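Local coordinates for protein SidF, inhibitor of growth family, member 3 (Legionella pneumophila subsp. pneumophila, PDB 4FYE) that probably removes phosphate from phosphoinositide lipids, as a phosphatidylinositol phosphate phosphatase of Legionella pneumophila, at residues V293-Q298 and R381-A386; V301-A306 and A392-Q397; W319-E324 and K344-H349; L352-C357 and T406-Q411. The protein carries 1 engineered substitution. One frame throughout, in Å; residues are numbered along the deposited sequence.

Contact 1 (V293-Q298 and R381-A386); sequences VTLINQ and RQMMDA
Apolar contact carries most of this helix-helix crossing, and Met-383 is its centre. Its CG lies anti to the carbonyl carbon (chi1 -47°), and two further bends curl the thioether back on itself, so the chain crosses Thr-294 and Leu-295 at about a right angle. The sulphur SD of Met-383 sits against the branch point CG of Leu-295 at 3.8 Å. One methyl of the same leucine, CD2, reaches back to Met-383 CB (4.0 Å) and more loosely to Ala-386 CB (4.4 Å). Mixed polar-apolar contact comes next: the hydroxyl OG1 of Thr-294 closes on Met-383 CG at 3.3 Å, a tight touch. Gln-298 starts with CG anti to its backbone N, bends at chi2 and lays its carboxamide obliquely over Met-384, with OE1 3.8 Å from Met-384 CG. That oxygen accepts a hydrogen bond from Arg-273, so the amide end is fixed from beyond the two helices. Ionic contact stays within residues 381-386, where Arg-381 NE meets Asp-385 OD2 at 2.8 Å from above the carboxylate plane; Arg-443 is a second partner of that oxygen. No hydrogen bond joins the two helices. With segment axes 9.3 Å apart and crossing at -51°, this is oblique, side-chain-mediated packing of two alpha-helices in a protein interior.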
loop_
_atom_site.group_PDB
_atom_site.type_symbol
_atom_site.label_atom_id
_atom_site.label_comp_id
_atom_site.label_asym_id
_atom_site.label_seq_id
_atom_site.Cartn_x
_atom_site.Cartn_y
_atom_site.Cartn_z
ATOM N N VAL A 293 -14.644 6.722 12.947
ATOM C CA VAL A 293 -14.287 7.012 11.576
ATOM C C VAL A 293 -13.388 5.902 11.081
ATOM O O VAL A 293 -13.451 5.520 9.927
ATOM C CB VAL A 293 -13.531 8.319 11.482
ATOM C CG1 VAL A 293 -12.845 8.453 10.150
ATOM C CG2 VAL A 293 -14.497 9.458 11.724
ATOM N N THR A 294 -12.572 5.353 11.960
ATOM C CA THR A 294 -11.681 4.388 11.453
ATOM C C THR A 294 -12.441 3.134 11.096
ATOM O O THR A 294 -12.092 2.470 10.096
ATOM C CB THR A 294 -10.322 4.211 12.230
ATOM O OG1 THR A 294 -10.145 2.873 12.700
ATOM C CG2 THR A 294 -10.053 5.256 13.329
ATOM N N LEU A 295 -13.515 2.846 11.860
ATOM C CA LEU A 295 -14.440 1.775 11.534
ATOM C C LEU A 295 -15.192 2.078 10.208
ATOM O O LEU A 295 -15.253 1.262 9.291
ATOM C CB LEU A 295 -15.458 1.648 12.630
ATOM C CG LEU A 295 -16.041 0.338 13.137
ATOM C CD1 LEU A 295 -17.545 0.513 13.166
ATOM C CD2 LEU A 295 -15.677 -0.879 12.330
ATOM N N ILE A 296 -15.748 3.263 10.100
ATOM C CA ILE A 296 -16.319 3.731 8.871
ATOM C C ILE A 296 -15.364 3.509 7.646
ATOM O O ILE A 296 -15.729 2.813 6.658
ATOM C CB ILE A 296 -16.791 5.175 9.077
ATOM C CG1 ILE A 296 -18.111 5.147 9.883
ATOM C CG2 ILE A 296 -16.949 5.885 7.749
ATOM C CD1 ILE A 296 -18.539 6.484 10.460
ATOM N N ASN A 297 -14.148 4.046 7.721
ATOM C CA ASN A 297 -13.131 3.767 6.725
ATOM C C ASN A 297 -12.771 2.305 6.601
ATOM O O ASN A 297 -12.534 1.843 5.484
ATOM C CB ASN A 297 -11.910 4.535 7.059
ATOM C CG ASN A 297 -12.110 6.004 6.890
ATOM O OD1 ASN A 297 -13.130 6.473 6.321
ATOM N ND2 ASN A 297 -11.122 6.766 7.359
ATOM N N GLN A 298 -12.753 1.553 7.712
ATOM C CA GLN A 298 -12.619 0.102 7.580
ATOM C C GLN A 298 -13.705 -0.507 6.651
ATOM O O GLN A 298 -13.396 -1.391 5.867
ATOM C CB GLN A 298 -12.651 -0.619 8.920
ATOM C CG GLN A 298 -12.203 -2.066 8.761
ATOM C CD GLN A 298 -10.832 -2.194 8.115
ATOM O OE1 GLN A 298 -9.958 -1.371 8.363
ATOM N NE2 GLN A 298 -10.620 -3.263 7.335
ATOM N N ARG A 381 -6.140 -2.015 14.231
ATOM C CA ARG A 381 -6.179 -3.409 14.671
ATOM C C ARG A 381 -7.514 -3.793 15.364
ATOM O O ARG A 381 -8.034 -4.867 15.161
ATOM C CB ARG A 381 -4.918 -3.728 15.487
ATOM C CG ARG A 381 -5.121 -4.470 16.781
ATOM C CD ARG A 381 -5.233 -5.954 16.575
ATOM N NE ARG A 381 -6.350 -6.502 17.338
ATOM C CZ ARG A 381 -7.054 -5.896 18.303
ATOM N NH1 ARG A 381 -6.784 -4.661 18.702
ATOM N NH2 ARG A 381 -8.052 -6.546 18.882
ATOM N N GLN A 382 -8.112 -2.878 16.098
ATOM C CA GLN A 382 -9.381 -3.151 16.765
ATOM C C GLN A 382 -10.561 -3.185 15.764
ATOM O O GLN A 382 -11.433 -4.090 15.822
ATOM C CB GLN A 382 -9.562 -2.101 17.861
ATOM C CG GLN A 382 -10.955 -1.909 18.413
ATOM C CD GLN A 382 -10.991 -1.012 19.651
ATOM O OE1 GLN A 382 -11.840 -1.217 20.536
ATOM N NE2 GLN A 382 -10.058 -0.036 19.740
ATOM N N MET A 383 -10.583 -2.226 14.834
ATOM C CA MET A 383 -11.644 -2.191 13.816
ATOM C C MET A 383 -11.537 -3.366 12.781
ATOM O O MET A 383 -12.534 -3.966 12.404
ATOM C CB MET A 383 -11.772 -0.792 13.174
ATOM C CG MET A 383 -11.801 0.381 14.154
ATOM S SD MET A 383 -13.093 0.419 15.457
ATOM C CE MET A 383 -12.736 -1.018 16.414
ATOM N N MET A 384 -10.327 -3.711 12.361
ATOM C CA MET A 384 -10.135 -4.918 11.570
ATOM C C MET A 384 -10.707 -6.134 12.276
ATOM O O MET A 384 -11.413 -6.946 11.645
ATOM C CB MET A 384 -8.642 -5.152 11.193
ATOM C CG MET A 384 -8.083 -4.181 10.145
ATOM S SD MET A 384 -6.350 -4.557 9.758
ATOM C CE MET A 384 -6.674 -6.185 9.129
ATOM N N ASP A 385 -10.404 -6.284 13.567
ATOM C CA ASP A 385 -10.919 -7.448 14.339
ATOM C C ASP A 385 -12.420 -7.333 14.647
ATOM O O ASP A 385 -13.085 -8.352 14.871
ATOM C CB ASP A 385 -10.134 -7.682 15.644
ATOM C CG ASP A 385 -8.971 -8.688 15.494
ATOM O OD1 ASP A 385 -8.993 -9.581 14.595
ATOM O OD2 ASP A 385 -8.008 -8.568 16.309
ATOM N N ALA A 386 -12.935 -6.100 14.677
ATOM C CA ALA A 386 -14.376 -5.829 14.852
ATOM C C ALA A 386 -15.154 -6.474 13.741
ATOM O O ALA A 386 -16.201 -7.126 13.996
ATOM C CB ALA A 386 -14.637 -4.329 14.827
#

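Contact 2 (V301-A306 and A392-Q397); sequences VIQTLA and AKITIQ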
loop_
_atom_site.group_PDB
_atom_site.type_symbol
_atom_site.label_atom_id
_atom_site.label_comp_id
_atom_site.label_asym_id
_atom_site.label_seq_id
_atom_site.Cartn_x
_atom_site.Cartn_y
_atom_site.Cartn_z
ATOM N N VAL A 301 -12.640 0.084 3.072
ATOM C CA VAL A 301 -11.627 -0.902 2.746
ATOM C C VAL A 301 -12.240 -2.258 2.358
ATOM O O VAL A 301 -11.689 -2.939 1.506
ATOM C CB VAL A 301 -10.611 -1.072 3.925
ATOM C CG1 VAL A 301 -9.712 -2.330 3.800
ATOM C CG2 VAL A 301 -9.809 0.182 4.062
ATOM N N ILE A 302 -13.332 -2.669 3.004
ATOM C CA ILE A 302 -13.981 -3.944 2.643
ATOM C C ILE A 302 -14.578 -3.806 1.271
ATOM O O ILE A 302 -14.469 -4.680 0.430
ATOM C CB ILE A 302 -15.047 -4.376 3.639
ATOM C CG1 ILE A 302 -14.416 -4.432 5.025
ATOM C CG2 ILE A 302 -15.696 -5.707 3.209
ATOM C CD1 ILE A 302 -15.101 -5.354 5.981
ATOM N N GLN A 303 -15.173 -2.668 1.019
ATOM C CA GLN A 303 -15.744 -2.447 -0.257
ATOM C C GLN A 303 -14.684 -2.499 -1.376
ATOM O O GLN A 303 -14.915 -3.107 -2.437
ATOM C CB GLN A 303 -16.459 -1.108 -0.256
ATOM C CG GLN A 303 -17.181 -0.846 -1.557
ATOM C CD GLN A 303 -18.052 0.362 -1.482
ATOM O OE1 GLN A 303 -17.619 1.443 -1.882
ATOM N NE2 GLN A 303 -19.264 0.209 -0.940
ATOM N N THR A 304 -13.519 -1.922 -1.132
ATOM C CA THR A 304 -12.450 -1.887 -2.140
ATOM C C THR A 304 -11.858 -3.305 -2.304
ATOM O O THR A 304 -11.554 -3.683 -3.420
ATOM C CB THR A 304 -11.395 -0.848 -1.722
ATOM O OG1 THR A 304 -12.065 0.390 -1.507
ATOM C CG2 THR A 304 -10.246 -0.629 -2.773
ATOM N N LEU A 305 -11.730 -4.122 -1.248
ATOM C CA LEU A 305 -11.203 -5.435 -1.531
ATOM C C LEU A 305 -12.162 -6.285 -2.353
ATOM O O LEU A 305 -11.754 -7.048 -3.244
ATOM C CB LEU A 305 -10.854 -6.140 -0.266
ATOM C CG LEU A 305 -9.830 -5.548 0.709
ATOM C CD1 LEU A 305 -9.025 -6.664 1.285
ATOM C CD2 LEU A 305 -8.853 -4.493 0.244
ATOM N N ALA A 306 -13.461 -6.127 -2.131
ATOM C CA ALA A 306 -14.442 -6.926 -2.882
ATOM C C ALA A 306 -14.412 -6.557 -4.349
ATOM O O ALA A 306 -14.550 -7.421 -5.195
ATOM C CB ALA A 306 -15.837 -6.722 -2.325
ATOM N N ALA A 392 -20.109 -7.487 5.979
ATOM C CA ALA A 392 -20.450 -6.049 5.805
ATOM C C ALA A 392 -21.265 -5.738 4.572
ATOM O O ALA A 392 -21.012 -6.306 3.526
ATOM C CB ALA A 392 -19.207 -5.190 5.799
ATOM N N LYS A 393 -22.202 -4.797 4.677
ATOM C CA LYS A 393 -23.062 -4.486 3.550
ATOM C C LYS A 393 -22.394 -3.451 2.706
ATOM O O LYS A 393 -22.074 -2.394 3.195
ATOM C CB LYS A 393 -24.426 -4.035 4.019
ATOM C CG LYS A 393 -25.039 -5.102 4.890
ATOM C CD LYS A 393 -26.535 -4.974 5.146
ATOM C CE LYS A 393 -27.003 -6.285 5.766
ATOM N NZ LYS A 393 -28.443 -6.305 6.148
ATOM N N ILE A 394 -22.182 -3.762 1.438
ATOM C CA ILE A 394 -21.250 -3.008 0.596
ATOM C C ILE A 394 -21.872 -2.709 -0.759
ATOM O O ILE A 394 -22.945 -3.165 -1.015
ATOM C CB ILE A 394 -19.883 -3.778 0.520
ATOM C CG1 ILE A 394 -18.888 -2.885 1.134
ATOM C CG2 ILE A 394 -19.511 -4.449 -0.833
ATOM C CD1 ILE A 394 -19.094 -2.916 2.623
ATOM N N THR A 395 -21.222 -1.923 -1.602
ATOM C CA THR A 395 -21.763 -1.621 -2.935
ATOM C C THR A 395 -20.737 -2.085 -3.952
ATOM O O THR A 395 -19.573 -1.844 -3.755
ATOM C CB THR A 395 -21.984 -0.096 -3.096
ATOM O OG1 THR A 395 -23.129 0.262 -2.334
ATOM C CG2 THR A 395 -22.237 0.288 -4.520
ATOM N N ILE A 396 -21.166 -2.742 -5.030
ATOM C CA ILE A 396 -20.248 -3.240 -6.007
ATOM C C ILE A 396 -20.633 -2.540 -7.280
ATOM O O ILE A 396 -21.786 -2.645 -7.713
ATOM C CB ILE A 396 -20.408 -4.785 -6.182
ATOM C CG1 ILE A 396 -19.964 -5.532 -4.908
ATOM C CG2 ILE A 396 -19.717 -5.316 -7.449
ATOM C CD1 ILE A 396 -18.504 -5.709 -4.830
ATOM N N GLN A 397 -19.675 -1.840 -7.874
ATOM C CA GLN A 397 -19.863 -1.303 -9.235
ATOM C C GLN A 397 -19.937 -2.390 -10.312
ATOM O O GLN A 397 -18.957 -3.114 -10.500
ATOM C CB GLN A 397 -18.660 -0.461 -9.608
ATOM C CG GLN A 397 -18.541 0.856 -8.927
ATOM C CD GLN A 397 -19.835 1.601 -9.017
ATOM O OE1 GLN A 397 -20.499 1.817 -7.989
ATOM N NE2 GLN A 397 -20.245 1.951 -10.251
#
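The flat carboxamide of Gln-303 lies along the backbone of Thr-395, its amide carbon CD 3.5 Å from Thr-395 O, and the side chain runs next to that of Thr-395, both pointing the same way. The approach follows from an extended chain, with CG anti to the backbone N (chi1 -176°) and no bend at chi2, which carries the amide out from the helix to the strand. Closer to the helix, Gln-303 CG is 3.4 Å from Thr-395 O, and Gln-303 CB presses on Ile-394 CG1 at 3.3 Å, a tight touch where the two side chains cross obliquely. Ile-394 points toward the helix with chi1 (-117°) away from a staggered position, which brings CG1 against CB and CA of Gln-303; this is also where the two chains run nearest, CA to CA. Apolar contacts lie to either side along the strand. Ile-302 CD1 meets Ala-392 CB at 4.1 Å, and one helical turn later Ala-306 CB meets Ile-396 CD1 at 3.8 Å. Strand 391-399 pairs with strand 402-416 at the border of a four-stranded sheet, and Val-301 and Leu-305 of the same helix touch strand 353-360. Helix 284-311 thus runs obliquely, at 46° to the strand segment, over one face of the sheet: helix-on-sheet packing of a mixed alpha-beta fold.

Contact 3 (W319-E324 and K344-H349); sequences WNKIPE and KLYVEH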
loop_
_atom_site.group_PDB
_atom_site.type_symbol
_atom_site.label_atom_id
_atom_site.label_comp_id
_atom_site.label_asym_id
_atom_site.label_seq_id
_atom_site.Cartn_x
_atom_site.Cartn_y
_atom_site.Cartn_z
ATOM N N TRP A 319 -19.093 -16.378 -15.387
ATOM C CA TRP A 319 -19.918 -17.351 -15.971
ATOM C C TRP A 319 -19.909 -18.687 -15.279
ATOM O O TRP A 319 -20.979 -19.300 -15.080
ATOM C CB TRP A 319 -19.450 -17.530 -17.397
ATOM C CG TRP A 319 -20.337 -18.405 -18.230
ATOM C CD1 TRP A 319 -20.077 -19.706 -18.654
ATOM C CD2 TRP A 319 -21.666 -18.070 -18.767
ATOM N NE1 TRP A 319 -21.115 -20.183 -19.410
ATOM C CE2 TRP A 319 -22.114 -19.255 -19.512
ATOM C CE3 TRP A 319 -22.504 -16.939 -18.715
ATOM C CZ2 TRP A 319 -23.351 -19.290 -20.176
ATOM C CZ3 TRP A 319 -23.758 -16.986 -19.387
ATOM C CH2 TRP A 319 -24.172 -18.134 -20.090
ATOM N N ASN A 320 -18.727 -19.187 -14.935
ATOM C CA ASN A 320 -18.643 -20.533 -14.385
ATOM C C ASN A 320 -19.248 -20.546 -13.002
ATOM O O ASN A 320 -19.686 -21.549 -12.525
ATOM C CB ASN A 320 -17.190 -21.054 -14.344
ATOM C CG ASN A 320 -16.526 -21.114 -15.736
ATOM O OD1 ASN A 320 -17.112 -21.571 -16.734
ATOM N ND2 ASN A 320 -15.271 -20.662 -15.796
ATOM N N LYS A 321 -19.269 -19.383 -12.393
ATOM C CA LYS A 321 -19.777 -19.189 -11.068
ATOM C C LYS A 321 -21.263 -18.876 -11.052
ATOM O O LYS A 321 -21.845 -18.760 -10.010
ATOM C CB LYS A 321 -18.950 -18.092 -10.385
ATOM C CG LYS A 321 -18.178 -18.565 -9.166
ATOM C CD LYS A 321 -17.135 -19.614 -9.474
ATOM C CE LYS A 321 -17.095 -20.612 -8.328
ATOM N NZ LYS A 321 -16.000 -20.175 -7.410
ATOM N N ILE A 322 -21.927 -18.788 -12.187
ATOM C CA ILE A 322 -23.374 -18.590 -12.119
ATOM C C ILE A 322 -24.149 -19.899 -12.417
ATOM O O ILE A 322 -23.990 -20.471 -13.502
ATOM C CB ILE A 322 -23.778 -17.491 -13.099
ATOM C CG1 ILE A 322 -23.019 -16.221 -12.772
ATOM C CG2 ILE A 322 -25.289 -17.266 -13.122
ATOM C CD1 ILE A 322 -23.087 -15.250 -13.934
ATOM N N PRO A 323 -24.975 -20.398 -11.466
ATOM C CA PRO A 323 -25.523 -21.756 -11.750
ATOM C C PRO A 323 -26.242 -21.826 -13.070
ATOM O O PRO A 323 -26.862 -20.855 -13.463
ATOM C CB PRO A 323 -26.480 -21.978 -10.608
ATOM C CG PRO A 323 -25.744 -21.279 -9.450
ATOM C CD PRO A 323 -25.084 -20.049 -10.034
ATOM N N GLU A 324 -26.182 -22.969 -13.746
ATOM C CA GLU A 324 -26.729 -23.060 -15.096
ATOM C C GLU A 324 -28.111 -22.427 -15.279
ATOM O O GLU A 324 -28.370 -21.742 -16.258
ATOM C CB GLU A 324 -26.772 -24.513 -15.550
ATOM C CG GLU A 324 -26.558 -24.720 -17.035
ATOM C CD GLU A 324 -26.972 -26.120 -17.452
ATOM O OE1 GLU A 324 -27.407 -26.304 -18.629
ATOM O OE2 GLU A 324 -26.889 -27.033 -16.580
ATOM N N LYS A 344 -23.434 -8.742 -11.857
ATOM C CA LYS A 344 -24.671 -8.715 -11.116
ATOM C C LYS A 344 -25.185 -10.129 -10.776
ATOM O O LYS A 344 -25.545 -10.387 -9.662
ATOM C CB LYS A 344 -25.751 -7.923 -11.879
ATOM C CG LYS A 344 -27.061 -7.918 -11.099
ATOM C CD LYS A 344 -28.314 -7.634 -11.900
ATOM C CE LYS A 344 -29.491 -8.187 -11.116
ATOM N NZ LYS A 344 -30.742 -7.480 -11.500
ATOM N N LEU A 345 -25.212 -11.025 -11.743
ATOM C CA LEU A 345 -25.683 -12.370 -11.477
ATOM C C LEU A 345 -24.704 -13.086 -10.559
ATOM O O LEU A 345 -25.114 -13.783 -9.669
ATOM C CB LEU A 345 -25.888 -13.155 -12.782
ATOM C CG LEU A 345 -27.165 -12.777 -13.557
ATOM C CD1 LEU A 345 -27.220 -13.294 -14.995
ATOM C CD2 LEU A 345 -28.455 -13.177 -12.843
ATOM N N TYR A 346 -23.405 -12.865 -10.750
ATOM C CA TYR A 346 -22.398 -13.482 -9.944
ATOM C C TYR A 346 -22.615 -13.121 -8.484
ATOM O O TYR A 346 -22.521 -14.021 -7.584
ATOM C CB TYR A 346 -20.979 -13.114 -10.401
ATOM C CG TYR A 346 -19.898 -13.548 -9.396
ATOM C CD1 TYR A 346 -19.680 -14.891 -9.106
ATOM C CD2 TYR A 346 -19.162 -12.647 -8.731
ATOM C CE1 TYR A 346 -18.731 -15.291 -8.174
ATOM C CE2 TYR A 346 -18.215 -13.025 -7.816
ATOM C CZ TYR A 346 -18.020 -14.355 -7.529
ATOM O OH TYR A 346 -17.077 -14.758 -6.587
ATOM N N VAL A 347 -22.897 -11.826 -8.256
ATOM C CA VAL A 347 -22.966 -11.286 -6.905
ATOM C C VAL A 347 -24.228 -11.793 -6.212
ATOM O O VAL A 347 -24.208 -12.106 -5.022
ATOM C CB VAL A 347 -22.981 -9.727 -6.874
ATOM C CG1 VAL A 347 -23.329 -9.249 -5.466
ATOM C CG2 VAL A 347 -21.648 -9.164 -7.307
ATOM N N GLU A 348 -25.292 -11.934 -6.991
ATOM C CA GLU A 348 -26.600 -12.301 -6.497
ATOM C C GLU A 348 -26.573 -13.772 -6.040
ATOM O O GLU A 348 -27.128 -14.112 -5.014
ATOM C CB GLU A 348 -27.622 -11.974 -7.589
ATOM C CG GLU A 348 -29.040 -12.532 -7.463
ATOM C CD GLU A 348 -29.901 -12.262 -8.734
ATOM O OE1 GLU A 348 -30.772 -13.112 -9.079
ATOM O OE2 GLU A 348 -29.708 -11.199 -9.400
ATOM N N HIS A 349 -25.823 -14.614 -6.730
ATOM C CA HIS A 349 -25.760 -16.020 -6.379
ATOM C C HIS A 349 -24.525 -16.528 -5.660
ATOM O O HIS A 349 -24.438 -17.720 -5.415
ATOM C CB HIS A 349 -25.983 -16.848 -7.657
ATOM C CG HIS A 349 -27.272 -16.505 -8.355
ATOM N ND1 HIS A 349 -28.428 -17.119 -8.073
ATOM C CD2 HIS A 349 -27.566 -15.546 -9.261
ATOM C CE1 HIS A 349 -29.412 -16.602 -8.788
ATOM N NE2 HIS A 349 -28.891 -15.636 -9.527
#
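Where the chain turns out of helix 315-320, it folds against the C-terminal part of helix 335-349, so the contact belongs to the long connection between two consecutive helices. Ile-322 fills its middle. With CG1 anti to the carbonyl carbon (chi1 -57°), its end swings in to set CD1 3.7 Å from Leu-345 CB, the two side chains crossing at about a right angle, while CG1 lies 3.9 Å from Tyr-346 N. On one flank, the aliphatic part of Lys-321 runs beside the phenol of Tyr-346, pointing the same way. Lys-321 CG comes to the ring edge, near its plane, 3.5 Å from Tyr-346 CE1, and the charged end of the lysine then leads away. On the other flank Pro-323 CD touches His-349 CB at 4.1 Å. Leu-345 and His-349, one helical turn apart, both point toward the loop. Across the segments the contact holds no hydrogen bond, but Asn-350 ND2 bridges them by donating to Lys-321 O and to Tyr-346 O. Tyr-326 stacks on the His-349 ring. Together these make a partly buried, mainly apolar seam, with the loop between two consecutive helices packed back on the second one.

Contact 4 (L352-C357 and T406-Q411); sequences LSVTEC and TAVGYQ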
loop_
_atom_site.group_PDB
_atom_site.type_symbol
_atom_site.label_atom_id
_atom_site.label_comp_id
_atom_site.label_asym_id
_atom_site.label_seq_id
_atom_site.Cartn_x
_atom_site.Cartn_y
_atom_site.Cartn_z
ATOM N N LEU A 352 -19.742 -13.574 -0.793
ATOM C CA LEU A 352 -18.479 -12.970 -1.129
ATOM C C LEU A 352 -17.691 -12.926 0.116
ATOM O O LEU A 352 -18.264 -12.639 1.187
ATOM C CB LEU A 352 -18.674 -11.556 -1.580
ATOM C CG LEU A 352 -18.579 -11.333 -3.085
ATOM C CD1 LEU A 352 -18.865 -12.577 -3.907
ATOM C CD2 LEU A 352 -19.559 -10.226 -3.448
ATOM N N SER A 353 -16.395 -13.224 0.007
ATOM C CA SER A 353 -15.610 -13.000 1.172
ATOM C C SER A 353 -14.220 -12.607 0.848
ATOM O O SER A 353 -13.674 -12.961 -0.177
ATOM C CB SER A 353 -15.675 -14.160 2.203
ATOM O OG SER A 353 -15.529 -15.372 1.576
ATOM N N VAL A 354 -13.647 -11.872 1.769
ATOM C CA VAL A 354 -12.528 -11.145 1.450
ATOM C C VAL A 354 -11.619 -11.351 2.598
ATOM O O VAL A 354 -12.089 -11.465 3.706
ATOM C CB VAL A 354 -13.035 -9.718 1.246
ATOM C CG1 VAL A 354 -12.663 -8.779 2.357
ATOM C CG2 VAL A 354 -12.674 -9.266 -0.143
ATOM N N THR A 355 -10.322 -11.462 2.341
ATOM C CA THR A 355 -9.359 -11.432 3.470
ATOM C C THR A 355 -8.247 -10.403 3.356
ATOM O O THR A 355 -7.547 -10.326 2.362
ATOM C CB THR A 355 -8.952 -12.827 4.026
ATOM O OG1 THR A 355 -7.556 -12.860 4.402
ATOM C CG2 THR A 355 -9.331 -13.988 3.127
ATOM N N GLU A 356 -8.139 -9.539 4.363
ATOM C CA GLU A 356 -7.140 -8.503 4.331
ATOM C C GLU A 356 -5.941 -8.831 5.206
ATOM O O GLU A 356 -6.119 -9.179 6.372
ATOM C CB GLU A 356 -7.738 -7.191 4.773
ATOM C CG GLU A 356 -6.748 -6.042 4.722
ATOM C CD GLU A 356 -7.216 -4.757 5.452
ATOM O OE1 GLU A 356 -6.395 -3.799 5.444
ATOM O OE2 GLU A 356 -8.374 -4.670 5.994
ATOM N N CYS A 357 -4.729 -8.703 4.643
ATOM C CA CYS A 357 -3.484 -8.811 5.412
ATOM C C CYS A 357 -2.778 -7.436 5.436
ATOM O O CYS A 357 -2.199 -6.981 4.444
ATOM C CB CYS A 357 -2.560 -9.886 4.812
ATOM S SG CYS A 357 -0.924 -9.977 5.648
ATOM N N THR A 406 -24.445 -5.838 -1.605
ATOM C CA THR A 406 -24.287 -7.181 -1.065
ATOM C C THR A 406 -23.606 -7.167 0.280
ATOM O O THR A 406 -22.709 -6.373 0.535
ATOM C CB THR A 406 -23.151 -7.977 -1.759
ATOM O OG1 THR A 406 -22.628 -7.287 -2.886
ATOM C CG2 THR A 406 -23.528 -9.376 -2.051
ATOM N N ALA A 407 -23.903 -8.167 1.066
ATOM C CA ALA A 407 -23.093 -8.479 2.230
ATOM C C ALA A 407 -21.757 -9.006 1.719
ATOM O O ALA A 407 -21.757 -9.626 0.675
ATOM C CB ALA A 407 -23.817 -9.527 3.080
ATOM N N VAL A 408 -20.648 -8.742 2.410
ATOM C CA VAL A 408 -19.332 -9.325 2.068
ATOM C C VAL A 408 -18.658 -9.816 3.352
ATOM O O VAL A 408 -18.548 -9.043 4.290
ATOM C CB VAL A 408 -18.335 -8.333 1.450
ATOM C CG1 VAL A 408 -16.949 -9.012 1.308
ATOM C CG2 VAL A 408 -18.758 -7.880 0.035
ATOM N N GLY A 409 -18.181 -11.081 3.365
ATOM C CA GLY A 409 -17.482 -11.716 4.498
ATOM C C GLY A 409 -16.095 -11.086 4.672
ATOM O O GLY A 409 -15.454 -10.718 3.683
ATOM N N TYR A 410 -15.632 -10.918 5.916
ATOM C CA TYR A 410 -14.289 -10.331 6.180
ATOM C C TYR A 410 -13.431 -11.168 7.134
ATOM O O TYR A 410 -13.933 -11.795 8.061
ATOM C CB TYR A 410 -14.406 -8.873 6.609
ATOM C CG TYR A 410 -13.107 -8.149 6.852
ATOM C CD1 TYR A 410 -12.383 -7.553 5.802
ATOM C CD2 TYR A 410 -12.600 -8.036 8.165
ATOM C CE1 TYR A 410 -11.181 -6.885 6.066
ATOM C CE2 TYR A 410 -11.442 -7.353 8.436
ATOM C CZ TYR A 410 -10.736 -6.788 7.410
ATOM O OH TYR A 410 -9.576 -6.178 7.740
ATOM N N GLN A 411 -12.139 -11.242 6.840
ATOM C CA GLN A 411 -11.159 -11.880 7.703
ATOM C C GLN A 411 -9.936 -10.975 7.743
ATOM O O GLN A 411 -9.410 -10.601 6.699
ATOM C CB GLN A 411 -10.753 -13.246 7.165
ATOM C CG GLN A 411 -11.888 -14.268 7.172
ATOM C CD GLN A 411 -11.388 -15.695 6.990
ATOM O OE1 GLN A 411 -11.451 -16.245 5.883
ATOM N NE2 GLN A 411 -10.882 -16.301 8.074
#
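Backbone hydrogen bonds form the first shell between two parallel strands. Gly-409 N donates to Leu-352 O at 2.7 Å and almost straight (170°), Val-354 N to Gly-409 O at 2.9 Å, and Glu-356 N to Gln-411 O at 2.9 Å, nearly along the C=O axis; Gln-411 N to Val-354 O is weak. Gly-409, lacking a side chain, lets Ser-353 draw in to 4.0 Å between CA atoms. On the face of Val-354 and Tyr-410, Val-354 CG1 meets the ring edge at Tyr-410 CD1 (3.7 Å). The phenol donates through OH to Glu-356 OE2 at 2.6 Å, in the plane of the ring but above that of the carboxylate, the planes lying 67° apart. Both chains start anti to the backbone N, and Glu-356 stays extended to reach the hydroxyl. Outside this shell, Gln-298 also donates to OE2, while Arg-273 and Thr-643 hold OE1; the salt bridge with Arg-273 would favour an ionised carboxylate in this buried place. The pair forms the middle of a four-stranded sheet, between strands 391-399 and 641-645, with helices 284-311 and 373-387 against the Tyr-410 face and helix 335-349 reaching Leu-352 and Thr-406.

Contacts 1 and 2 are buried and share helix 284-311, whose successive turns meet first helix 373-387 and then strand 391-399. Contact 4 supplies the sheet: its strand 402-416 pairs with the strand of contact 2, and Met-384 of contact 1 packs on its tyrosine. Contact 3 is the most peripheral, its centre about 31 Å from that of the chain, yet Val-347 and Tyr-346 still touch contact 4. The helix-helix contact rests largely on aliphatic and thioether groups, the helix-sheet contact on aliphatic groups and a long glutamine chain, the outlying loop-on-helix contact on apolar groups beside exposed residues, whereas contact 4 combines a ladder of parallel-strand backbone hydrogen bonds, one of them weak, with a buried carboxylate.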